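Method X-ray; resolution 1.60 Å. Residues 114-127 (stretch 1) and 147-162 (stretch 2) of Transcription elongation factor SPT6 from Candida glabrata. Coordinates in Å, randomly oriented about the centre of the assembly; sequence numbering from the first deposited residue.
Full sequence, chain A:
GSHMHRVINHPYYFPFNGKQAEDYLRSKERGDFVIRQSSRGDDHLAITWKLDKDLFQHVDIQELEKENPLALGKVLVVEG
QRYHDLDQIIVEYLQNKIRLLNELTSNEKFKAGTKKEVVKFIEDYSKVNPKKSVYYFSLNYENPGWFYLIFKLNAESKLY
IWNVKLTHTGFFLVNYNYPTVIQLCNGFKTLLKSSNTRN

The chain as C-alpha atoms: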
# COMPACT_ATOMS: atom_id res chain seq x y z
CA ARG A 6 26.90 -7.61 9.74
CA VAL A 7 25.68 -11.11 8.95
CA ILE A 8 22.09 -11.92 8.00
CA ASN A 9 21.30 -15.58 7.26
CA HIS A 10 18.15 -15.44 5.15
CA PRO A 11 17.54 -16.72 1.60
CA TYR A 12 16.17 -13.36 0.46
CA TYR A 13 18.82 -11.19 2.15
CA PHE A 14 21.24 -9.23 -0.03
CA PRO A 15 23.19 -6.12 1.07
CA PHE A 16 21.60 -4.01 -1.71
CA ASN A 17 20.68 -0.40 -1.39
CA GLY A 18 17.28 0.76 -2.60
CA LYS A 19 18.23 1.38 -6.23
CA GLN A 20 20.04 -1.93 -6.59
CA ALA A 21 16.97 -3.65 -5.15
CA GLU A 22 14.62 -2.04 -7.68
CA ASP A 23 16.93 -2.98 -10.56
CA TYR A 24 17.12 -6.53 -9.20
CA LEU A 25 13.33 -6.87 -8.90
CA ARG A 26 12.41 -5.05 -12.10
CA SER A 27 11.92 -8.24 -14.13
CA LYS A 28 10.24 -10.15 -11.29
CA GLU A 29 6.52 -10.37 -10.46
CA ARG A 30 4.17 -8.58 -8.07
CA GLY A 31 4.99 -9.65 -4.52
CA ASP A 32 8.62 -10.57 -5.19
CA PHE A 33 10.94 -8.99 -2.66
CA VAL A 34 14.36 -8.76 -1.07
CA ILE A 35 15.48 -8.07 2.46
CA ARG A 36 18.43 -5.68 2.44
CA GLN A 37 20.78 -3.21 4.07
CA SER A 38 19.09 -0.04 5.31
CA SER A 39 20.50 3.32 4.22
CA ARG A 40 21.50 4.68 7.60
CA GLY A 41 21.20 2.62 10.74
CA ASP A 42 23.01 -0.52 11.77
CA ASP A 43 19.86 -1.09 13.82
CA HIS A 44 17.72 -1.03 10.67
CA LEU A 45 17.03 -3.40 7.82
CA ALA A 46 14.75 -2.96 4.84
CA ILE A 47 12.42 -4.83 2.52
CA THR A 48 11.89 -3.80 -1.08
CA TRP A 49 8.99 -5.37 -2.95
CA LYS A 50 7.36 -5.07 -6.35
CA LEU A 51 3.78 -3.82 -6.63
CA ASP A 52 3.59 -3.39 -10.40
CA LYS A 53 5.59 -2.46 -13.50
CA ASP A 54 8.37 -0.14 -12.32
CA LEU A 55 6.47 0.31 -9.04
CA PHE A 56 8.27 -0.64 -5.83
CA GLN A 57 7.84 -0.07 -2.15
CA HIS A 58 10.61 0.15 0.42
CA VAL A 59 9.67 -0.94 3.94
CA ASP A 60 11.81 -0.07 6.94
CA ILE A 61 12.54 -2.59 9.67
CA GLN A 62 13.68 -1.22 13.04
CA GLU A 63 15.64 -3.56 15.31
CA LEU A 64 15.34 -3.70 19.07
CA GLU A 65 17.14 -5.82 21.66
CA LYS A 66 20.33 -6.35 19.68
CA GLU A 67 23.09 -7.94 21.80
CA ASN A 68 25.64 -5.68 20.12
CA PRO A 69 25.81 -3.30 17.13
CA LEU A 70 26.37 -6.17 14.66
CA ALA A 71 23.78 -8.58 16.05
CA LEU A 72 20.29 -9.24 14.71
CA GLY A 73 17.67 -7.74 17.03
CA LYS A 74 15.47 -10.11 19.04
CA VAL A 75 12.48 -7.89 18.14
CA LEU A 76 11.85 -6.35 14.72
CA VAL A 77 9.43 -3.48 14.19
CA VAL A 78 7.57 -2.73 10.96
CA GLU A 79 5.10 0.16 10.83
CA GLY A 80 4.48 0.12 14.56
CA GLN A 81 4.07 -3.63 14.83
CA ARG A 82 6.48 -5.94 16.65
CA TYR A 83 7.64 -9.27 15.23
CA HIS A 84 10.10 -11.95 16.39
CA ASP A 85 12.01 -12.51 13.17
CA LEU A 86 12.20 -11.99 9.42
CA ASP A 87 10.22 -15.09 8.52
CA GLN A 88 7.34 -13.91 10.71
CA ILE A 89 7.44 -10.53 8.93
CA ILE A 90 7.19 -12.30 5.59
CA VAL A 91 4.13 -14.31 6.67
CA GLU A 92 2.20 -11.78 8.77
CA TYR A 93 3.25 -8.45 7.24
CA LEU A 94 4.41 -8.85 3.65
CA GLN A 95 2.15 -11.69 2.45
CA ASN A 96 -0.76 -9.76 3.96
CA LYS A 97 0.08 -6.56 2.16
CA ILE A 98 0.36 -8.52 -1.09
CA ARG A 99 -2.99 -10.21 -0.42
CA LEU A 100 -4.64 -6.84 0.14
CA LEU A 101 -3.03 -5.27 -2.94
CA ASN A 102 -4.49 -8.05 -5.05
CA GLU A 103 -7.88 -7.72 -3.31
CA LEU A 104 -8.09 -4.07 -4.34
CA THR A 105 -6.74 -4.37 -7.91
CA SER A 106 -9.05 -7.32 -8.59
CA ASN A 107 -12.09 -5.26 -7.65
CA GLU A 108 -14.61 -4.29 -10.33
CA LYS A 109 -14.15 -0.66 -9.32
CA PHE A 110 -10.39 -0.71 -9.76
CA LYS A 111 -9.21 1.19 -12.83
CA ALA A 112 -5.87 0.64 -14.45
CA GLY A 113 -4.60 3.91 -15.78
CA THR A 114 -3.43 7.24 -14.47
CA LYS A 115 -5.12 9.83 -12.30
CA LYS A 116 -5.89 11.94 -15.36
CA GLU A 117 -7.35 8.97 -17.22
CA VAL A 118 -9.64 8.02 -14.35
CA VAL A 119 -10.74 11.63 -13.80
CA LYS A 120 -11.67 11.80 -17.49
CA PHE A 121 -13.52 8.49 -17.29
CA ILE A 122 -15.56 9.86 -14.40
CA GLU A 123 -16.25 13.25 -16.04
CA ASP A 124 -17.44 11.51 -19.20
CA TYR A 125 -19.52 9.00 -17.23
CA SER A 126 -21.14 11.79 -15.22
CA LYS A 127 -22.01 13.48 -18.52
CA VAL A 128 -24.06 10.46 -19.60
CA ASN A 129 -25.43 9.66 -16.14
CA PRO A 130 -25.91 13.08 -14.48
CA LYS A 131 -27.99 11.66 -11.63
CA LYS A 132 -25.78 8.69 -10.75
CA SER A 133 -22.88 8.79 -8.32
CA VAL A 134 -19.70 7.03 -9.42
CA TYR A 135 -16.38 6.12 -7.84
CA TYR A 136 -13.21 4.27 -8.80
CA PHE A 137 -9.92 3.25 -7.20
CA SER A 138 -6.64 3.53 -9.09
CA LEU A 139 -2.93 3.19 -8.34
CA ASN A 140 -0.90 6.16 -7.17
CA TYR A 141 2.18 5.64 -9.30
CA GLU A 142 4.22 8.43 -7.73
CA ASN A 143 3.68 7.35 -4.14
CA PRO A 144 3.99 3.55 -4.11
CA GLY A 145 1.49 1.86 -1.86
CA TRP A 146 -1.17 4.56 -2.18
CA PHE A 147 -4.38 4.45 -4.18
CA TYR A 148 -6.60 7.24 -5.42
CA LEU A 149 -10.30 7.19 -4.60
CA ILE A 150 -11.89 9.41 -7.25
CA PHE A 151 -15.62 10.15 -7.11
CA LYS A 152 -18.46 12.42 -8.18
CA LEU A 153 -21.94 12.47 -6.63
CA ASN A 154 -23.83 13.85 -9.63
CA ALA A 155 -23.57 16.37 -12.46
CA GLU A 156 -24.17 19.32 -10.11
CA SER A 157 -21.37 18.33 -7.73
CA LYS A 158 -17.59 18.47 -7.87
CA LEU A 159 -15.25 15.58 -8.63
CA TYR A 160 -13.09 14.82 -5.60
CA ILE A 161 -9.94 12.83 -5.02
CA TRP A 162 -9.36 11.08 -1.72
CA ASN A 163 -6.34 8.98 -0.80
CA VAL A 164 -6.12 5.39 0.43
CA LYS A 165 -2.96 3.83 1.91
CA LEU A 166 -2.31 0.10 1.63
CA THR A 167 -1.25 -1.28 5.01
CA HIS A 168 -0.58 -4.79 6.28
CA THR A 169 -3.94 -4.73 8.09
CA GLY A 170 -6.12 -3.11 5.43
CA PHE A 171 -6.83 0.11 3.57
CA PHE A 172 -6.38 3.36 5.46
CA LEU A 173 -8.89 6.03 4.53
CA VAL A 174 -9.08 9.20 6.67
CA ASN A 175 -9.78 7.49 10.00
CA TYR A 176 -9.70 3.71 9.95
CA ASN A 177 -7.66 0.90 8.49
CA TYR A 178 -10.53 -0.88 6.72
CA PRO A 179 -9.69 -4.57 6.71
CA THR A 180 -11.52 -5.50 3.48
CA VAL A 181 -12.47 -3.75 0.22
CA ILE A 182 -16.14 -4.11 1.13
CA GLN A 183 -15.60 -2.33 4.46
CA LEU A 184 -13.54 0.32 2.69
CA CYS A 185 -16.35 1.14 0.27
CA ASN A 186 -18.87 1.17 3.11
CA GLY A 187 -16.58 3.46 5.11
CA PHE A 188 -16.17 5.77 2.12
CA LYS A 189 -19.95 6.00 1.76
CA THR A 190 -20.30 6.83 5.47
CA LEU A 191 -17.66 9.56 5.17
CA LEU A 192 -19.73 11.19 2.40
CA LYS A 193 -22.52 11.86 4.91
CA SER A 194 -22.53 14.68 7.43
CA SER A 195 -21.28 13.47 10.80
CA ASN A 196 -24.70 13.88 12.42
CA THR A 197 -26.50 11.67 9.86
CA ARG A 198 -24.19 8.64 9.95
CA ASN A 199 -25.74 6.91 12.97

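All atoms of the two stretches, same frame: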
# COMPACT_ATOMS: atom_id res chain seq x y z
N THR A 114 -3.95 6.17 -15.29
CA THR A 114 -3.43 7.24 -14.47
C THR A 114 -4.53 8.06 -13.85
O THR A 114 -5.70 7.92 -14.19
CB THR A 114 -2.63 8.21 -15.34
OG1 THR A 114 -3.52 8.80 -16.30
CG2 THR A 114 -1.51 7.47 -16.07
N LYS A 115 -4.15 8.95 -12.94
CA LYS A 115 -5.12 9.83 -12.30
C LYS A 115 -5.92 10.58 -13.35
O LYS A 115 -7.15 10.63 -13.30
CB LYS A 115 -4.44 10.82 -11.35
CG LYS A 115 -5.44 11.73 -10.64
CD LYS A 115 -4.87 12.34 -9.36
CE LYS A 115 -3.68 13.23 -9.65
NZ LYS A 115 -3.19 13.89 -8.41
N LYS A 116 -5.22 11.17 -14.32
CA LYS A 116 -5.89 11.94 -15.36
C LYS A 116 -6.87 11.09 -16.15
O LYS A 116 -7.96 11.55 -16.49
CB LYS A 116 -4.86 12.57 -16.31
CG LYS A 116 -4.13 13.77 -15.74
CD LYS A 116 -3.21 14.40 -16.79
CE LYS A 116 -2.46 15.59 -16.22
NZ LYS A 116 -1.46 16.15 -17.19
N GLU A 117 -6.48 9.86 -16.46
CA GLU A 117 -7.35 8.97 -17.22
C GLU A 117 -8.62 8.63 -16.44
O GLU A 117 -9.72 8.62 -17.00
CB GLU A 117 -6.59 7.69 -17.61
CG GLU A 117 -5.52 7.97 -18.67
CD GLU A 117 -4.74 6.74 -19.10
OE1 GLU A 117 -4.56 5.83 -18.27
OE2 GLU A 117 -4.29 6.69 -20.27
N VAL A 118 -8.48 8.40 -15.14
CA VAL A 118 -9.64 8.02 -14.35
C VAL A 118 -10.55 9.22 -14.10
O VAL A 118 -11.78 9.10 -14.12
CB VAL A 118 -9.23 7.32 -13.02
CG1 VAL A 118 -10.47 7.09 -12.12
CG2 VAL A 118 -8.53 6.01 -13.32
N VAL A 119 -9.95 10.40 -13.91
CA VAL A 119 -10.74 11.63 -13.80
C VAL A 119 -11.56 11.85 -15.07
O VAL A 119 -12.74 12.18 -14.98
CB VAL A 119 -9.85 12.86 -13.54
CG1 VAL A 119 -10.63 14.14 -13.83
CG2 VAL A 119 -9.33 12.84 -12.11
N LYS A 120 -10.95 11.66 -16.23
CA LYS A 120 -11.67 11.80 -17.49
C LYS A 120 -12.77 10.75 -17.63
O LYS A 120 -13.86 11.05 -18.12
CB LYS A 120 -10.72 11.75 -18.69
CG LYS A 120 -11.41 11.99 -20.03
CD LYS A 120 -10.40 12.06 -21.17
CE LYS A 120 -11.10 12.32 -22.50
NZ LYS A 120 -10.13 12.33 -23.64
N PHE A 121 -12.50 9.52 -17.20
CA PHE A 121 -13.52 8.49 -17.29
C PHE A 121 -14.74 8.87 -16.46
O PHE A 121 -15.88 8.66 -16.87
CB PHE A 121 -12.99 7.13 -16.85
CG PHE A 121 -13.95 6.01 -17.10
CD1 PHE A 121 -13.87 5.26 -18.26
CD2 PHE A 121 -14.96 5.73 -16.19
CE1 PHE A 121 -14.77 4.23 -18.50
CE2 PHE A 121 -15.86 4.70 -16.43
CZ PHE A 121 -15.76 3.95 -17.58
N ILE A 122 -14.49 9.45 -15.29
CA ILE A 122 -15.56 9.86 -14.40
C ILE A 122 -16.32 11.09 -14.91
O ILE A 122 -17.55 11.13 -14.84
CB ILE A 122 -15.03 10.09 -12.97
CG1 ILE A 122 -14.68 8.74 -12.35
CG2 ILE A 122 -16.07 10.82 -12.12
CD1 ILE A 122 -13.94 8.85 -11.05
N GLU A 123 -15.60 12.09 -15.41
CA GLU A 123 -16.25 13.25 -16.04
C GLU A 123 -17.18 12.79 -17.16
O GLU A 123 -18.36 13.14 -17.19
CB GLU A 123 -15.21 14.22 -16.59
CG GLU A 123 -14.40 14.97 -15.53
CD GLU A 123 -13.29 15.81 -16.14
OE1 GLU A 123 -12.58 16.52 -15.39
OE2 GLU A 123 -13.14 15.77 -17.38
N ASP A 124 -16.64 12.01 -18.09
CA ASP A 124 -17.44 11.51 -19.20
C ASP A 124 -18.65 10.72 -18.71
O ASP A 124 -19.77 10.94 -19.17
CB ASP A 124 -16.59 10.64 -20.14
CG ASP A 124 -15.53 11.44 -20.87
OD1 ASP A 124 -15.59 12.69 -20.84
OD2 ASP A 124 -14.64 10.82 -21.49
N TYR A 125 -18.43 9.81 -17.77
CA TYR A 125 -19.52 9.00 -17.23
C TYR A 125 -20.61 9.85 -16.58
O TYR A 125 -21.80 9.58 -16.73
CB TYR A 125 -19.01 7.97 -16.23
CG TYR A 125 -20.12 7.20 -15.56
CD1 TYR A 125 -20.72 7.67 -14.39
CD2 TYR A 125 -20.59 6.01 -16.10
CE1 TYR A 125 -21.74 6.97 -13.78
CE2 TYR A 125 -21.61 5.30 -15.49
CZ TYR A 125 -22.18 5.78 -14.33
OH TYR A 125 -23.20 5.08 -13.73
N SER A 126 -20.19 10.87 -15.84
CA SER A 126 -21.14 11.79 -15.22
C SER A 126 -21.96 12.52 -16.28
O SER A 126 -23.14 12.80 -16.07
CB SER A 126 -20.42 12.79 -14.33
OG SER A 126 -21.34 13.64 -13.67
N LYS A 127 -21.33 12.82 -17.41
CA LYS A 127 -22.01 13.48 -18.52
C LYS A 127 -23.23 12.67 -18.95
O LYS A 127 -24.33 13.21 -19.10
CB LYS A 127 -21.05 13.63 -19.70
CG LYS A 127 -21.19 14.93 -20.47
CD LYS A 127 -20.37 16.04 -19.83
CE LYS A 127 -18.89 15.70 -19.82
NZ LYS A 127 -18.08 16.75 -19.15
N PHE A 147 -3.37 4.52 -3.16
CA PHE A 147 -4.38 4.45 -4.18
C PHE A 147 -5.11 5.79 -4.20
O PHE A 147 -5.22 6.48 -3.17
CB PHE A 147 -5.40 3.36 -3.86
CG PHE A 147 -4.84 1.97 -3.96
CD1 PHE A 147 -5.01 1.23 -5.11
CD2 PHE A 147 -4.16 1.41 -2.90
CE1 PHE A 147 -4.51 -0.06 -5.21
CE2 PHE A 147 -3.65 0.12 -2.99
CZ PHE A 147 -3.82 -0.61 -4.15
N TYR A 148 -5.63 6.16 -5.37
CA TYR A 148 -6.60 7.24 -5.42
C TYR A 148 -8.01 6.67 -5.27
O TYR A 148 -8.29 5.55 -5.70
CB TYR A 148 -6.53 8.00 -6.74
CG TYR A 148 -5.19 8.59 -7.06
CD1 TYR A 148 -4.67 9.63 -6.30
CD2 TYR A 148 -4.45 8.11 -8.13
CE1 TYR A 148 -3.44 10.18 -6.61
CE2 TYR A 148 -3.22 8.64 -8.44
CZ TYR A 148 -2.71 9.68 -7.69
OH TYR A 148 -1.48 10.20 -8.03
N LEU A 149 -8.87 7.45 -4.63
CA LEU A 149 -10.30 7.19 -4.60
C LEU A 149 -10.94 8.42 -5.23
O LEU A 149 -10.96 9.48 -4.62
CB LEU A 149 -10.78 7.01 -3.16
CG LEU A 149 -12.27 7.03 -2.82
CD1 LEU A 149 -13.13 6.25 -3.81
CD2 LEU A 149 -12.46 6.47 -1.42
N ILE A 150 -11.42 8.27 -6.46
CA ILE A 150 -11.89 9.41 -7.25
C ILE A 150 -13.39 9.22 -7.46
O ILE A 150 -13.84 8.14 -7.85
CB ILE A 150 -11.18 9.47 -8.61
CG1 ILE A 150 -9.66 9.31 -8.41
CG2 ILE A 150 -11.52 10.77 -9.35
CD1 ILE A 150 -8.86 9.35 -9.69
N PHE A 151 -14.16 10.26 -7.17
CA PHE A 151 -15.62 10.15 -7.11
C PHE A 151 -16.35 11.44 -7.46
O PHE A 151 -15.80 12.53 -7.36
CB PHE A 151 -16.09 9.62 -5.74
CG PHE A 151 -15.73 10.52 -4.58
CD1 PHE A 151 -16.67 11.40 -4.06
CD2 PHE A 151 -14.48 10.48 -4.00
CE1 PHE A 151 -16.36 12.23 -2.99
CE2 PHE A 151 -14.16 11.30 -2.91
CZ PHE A 151 -15.12 12.18 -2.41
N LYS A 152 -17.61 11.29 -7.84
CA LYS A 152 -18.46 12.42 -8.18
C LYS A 152 -19.90 12.00 -7.90
O LYS A 152 -20.35 10.95 -8.38
CB LYS A 152 -18.26 12.77 -9.66
CG LYS A 152 -18.92 14.05 -10.12
CD LYS A 152 -18.59 14.29 -11.60
CE LYS A 152 -19.26 15.55 -12.14
NZ LYS A 152 -18.50 16.75 -11.72
N LEU A 153 -20.60 12.80 -7.11
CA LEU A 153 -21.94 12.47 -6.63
C LEU A 153 -23.01 12.58 -7.71
O LEU A 153 -23.91 11.75 -7.80
CB LEU A 153 -22.30 13.39 -5.46
CG LEU A 153 -23.69 13.20 -4.87
CD1 LEU A 153 -23.75 11.94 -4.01
CD2 LEU A 153 -24.11 14.42 -4.06
N ASN A 154 -22.91 13.62 -8.53
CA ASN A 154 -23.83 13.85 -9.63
C ASN A 154 -23.31 15.01 -10.47
O ASN A 154 -22.28 15.60 -10.14
CB ASN A 154 -25.24 14.16 -9.11
CG ASN A 154 -25.25 15.33 -8.14
OD1 ASN A 154 -24.64 16.36 -8.39
ND2 ASN A 154 -25.93 15.15 -7.01
N ALA A 155 -24.04 15.35 -11.53
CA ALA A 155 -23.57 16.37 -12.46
C ALA A 155 -23.43 17.76 -11.82
O ALA A 155 -22.65 18.59 -12.29
CB ALA A 155 -24.50 16.44 -13.67
N GLU A 156 -24.18 18.01 -10.75
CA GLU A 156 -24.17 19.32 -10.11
C GLU A 156 -23.12 19.43 -9.02
O GLU A 156 -22.98 20.48 -8.38
CB GLU A 156 -25.55 19.66 -9.54
CG GLU A 156 -26.65 19.74 -10.59
CD GLU A 156 -27.07 18.38 -11.10
OE1 GLU A 156 -27.23 17.45 -10.28
OE2 GLU A 156 -27.24 18.23 -12.33
N SER A 157 -22.38 18.36 -8.79
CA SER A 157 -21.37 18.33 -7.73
C SER A 157 -19.96 18.18 -8.29
O SER A 157 -19.77 17.74 -9.42
CB SER A 157 -21.66 17.19 -6.75
OG SER A 157 -22.93 17.35 -6.14
N LYS A 158 -18.98 18.55 -7.47
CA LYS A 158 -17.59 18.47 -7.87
C LYS A 158 -17.07 17.03 -7.89
O LYS A 158 -17.58 16.16 -7.18
CB LYS A 158 -16.72 19.31 -6.93
CG LYS A 158 -16.81 20.81 -7.18
CD LYS A 158 -15.79 21.57 -6.35
CE LYS A 158 -15.80 23.06 -6.72
NZ LYS A 158 -14.84 23.85 -5.90
N LEU A 159 -16.07 16.79 -8.73
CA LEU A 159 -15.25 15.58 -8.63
C LEU A 159 -14.23 15.78 -7.52
O LEU A 159 -13.63 16.85 -7.41
CB LEU A 159 -14.55 15.30 -9.96
CG LEU A 159 -13.57 14.12 -10.02
CD1 LEU A 159 -13.56 13.49 -11.40
CD2 LEU A 159 -12.16 14.54 -9.60
N TYR A 160 -14.05 14.75 -6.69
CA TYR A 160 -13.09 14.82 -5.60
C TYR A 160 -12.11 13.66 -5.68
O TYR A 160 -12.41 12.61 -6.25
CB TYR A 160 -13.78 14.76 -4.25
CG TYR A 160 -14.68 15.95 -3.97
CD1 TYR A 160 -14.14 17.14 -3.48
CD2 TYR A 160 -16.05 15.87 -4.17
CE1 TYR A 160 -14.96 18.23 -3.20
CE2 TYR A 160 -16.88 16.95 -3.90
CZ TYR A 160 -16.32 18.13 -3.42
OH TYR A 160 -17.14 19.20 -3.15
N ILE A 161 -10.94 13.86 -5.09
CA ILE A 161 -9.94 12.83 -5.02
C ILE A 161 -9.55 12.65 -3.57
O ILE A 161 -9.00 13.56 -2.95
CB ILE A 161 -8.69 13.16 -5.88
CG1 ILE A 161 -9.08 13.28 -7.35
CG2 ILE A 161 -7.60 12.09 -5.69
CD1 ILE A 161 -7.93 13.56 -8.28
N TRP A 162 -9.84 11.46 -3.04
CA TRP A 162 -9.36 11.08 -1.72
C TRP A 162 -8.21 10.09 -1.86
O TRP A 162 -7.91 9.62 -2.96
CB TRP A 162 -10.49 10.50 -0.88
CG TRP A 162 -11.47 11.53 -0.41
CD1 TRP A 162 -11.45 12.88 -0.67
CD2 TRP A 162 -12.65 11.30 0.38
NE1 TRP A 162 -12.53 13.49 -0.08
CE2 TRP A 162 -13.27 12.54 0.57
CE3 TRP A 162 -13.21 10.16 0.96
CZ2 TRP A 162 -14.46 12.68 1.31
CZ3 TRP A 162 -14.38 10.29 1.69
CH2 TRP A 162 -14.99 11.54 1.87
O HOH W 1 -0.63 12.39 -6.97

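Helix 115-127 lies along a pair of antiparallel strands, nearly parallel to strand 147-152 (19° between their directions, axes 8.8 Å apart at closest) and running roughly against the strand that includes Tyr 160 to Trp 162 (145°, 10.2 Å). No direct hydrogen bond crosses between the stretches; the fit is one of shape, and it buries 559 Å² counted over both sides. The strands pair through their own backbones (Phe 151 N to Tyr 160 O, 3.1 Å; Leu 149 N to Trp 162 O, 2.9 Å), and the sheet meets the helix mostly through side chains. Tyr 148, Ile 150 and Lys 152 from one strand, with Leu 159 and Ile 161 further along the chain, point toward the helix, while Phe 151 points away.

Ile 150 is the central bump. It fills a hollow between Val 118, Val 119 and Ile 122: its CD1 reaches Val 118 CG1 at 3.7 Å, and its CG2 lies 4.1 Å from Val 119 CG2 and 3.5 Å from Ile 122 CD1. Branched side chains suit this place because each presents methyls in more than one direction. Ile 122, buried and pointing toward the sheet, answers as the bump from the helix. Its CD1 presses to 3.3 Å from Ile 150 O, close to the strand backbone, and its CG2 touches both Leu 159 CD1 (3.7 Å) and Lys 152 CB (3.8 Å). Val 119, pointing sideways, spans two residues of the neighbouring segment, with CG1 3.9 Å from Leu 159 CD1 and CG2 4.1 Å from Ile 161 CD1.

At the start of the helix, Lys 115 spends its aliphatic length on packing. Its CD lies over one face of the Tyr 148 ring, 3.9 Å from the ring centroid and 16° off the normal, a CH-pi contact, and also touches Ile 161 CD1 at 3.5 Å. A water links the polar ends: it stands 2.6 Å from Tyr 148 OH and accepts a weak hydrogen bond from Lys 115 NZ at 3.3 Å. Just before, Thr 114 caps the helix, its OG1 accepting from Glu 117 N at 3.1 Å.

Toward the last residues of this stretch, small Ser 126 sits at the closest backbone approach in the register, 5.9 Å from its CA to Ala 155 CA. Its OG packs 3.2 Å from Lys 152 CE and 3.7 Å from Ala 155 CA. Lys 152 lays its chain beside the helix yet keeps its ammonium group hydrogen-bonded, NZ donating to Ser 157 O at 2.8 Å across the type I turn from Asn 154 to Ser 157.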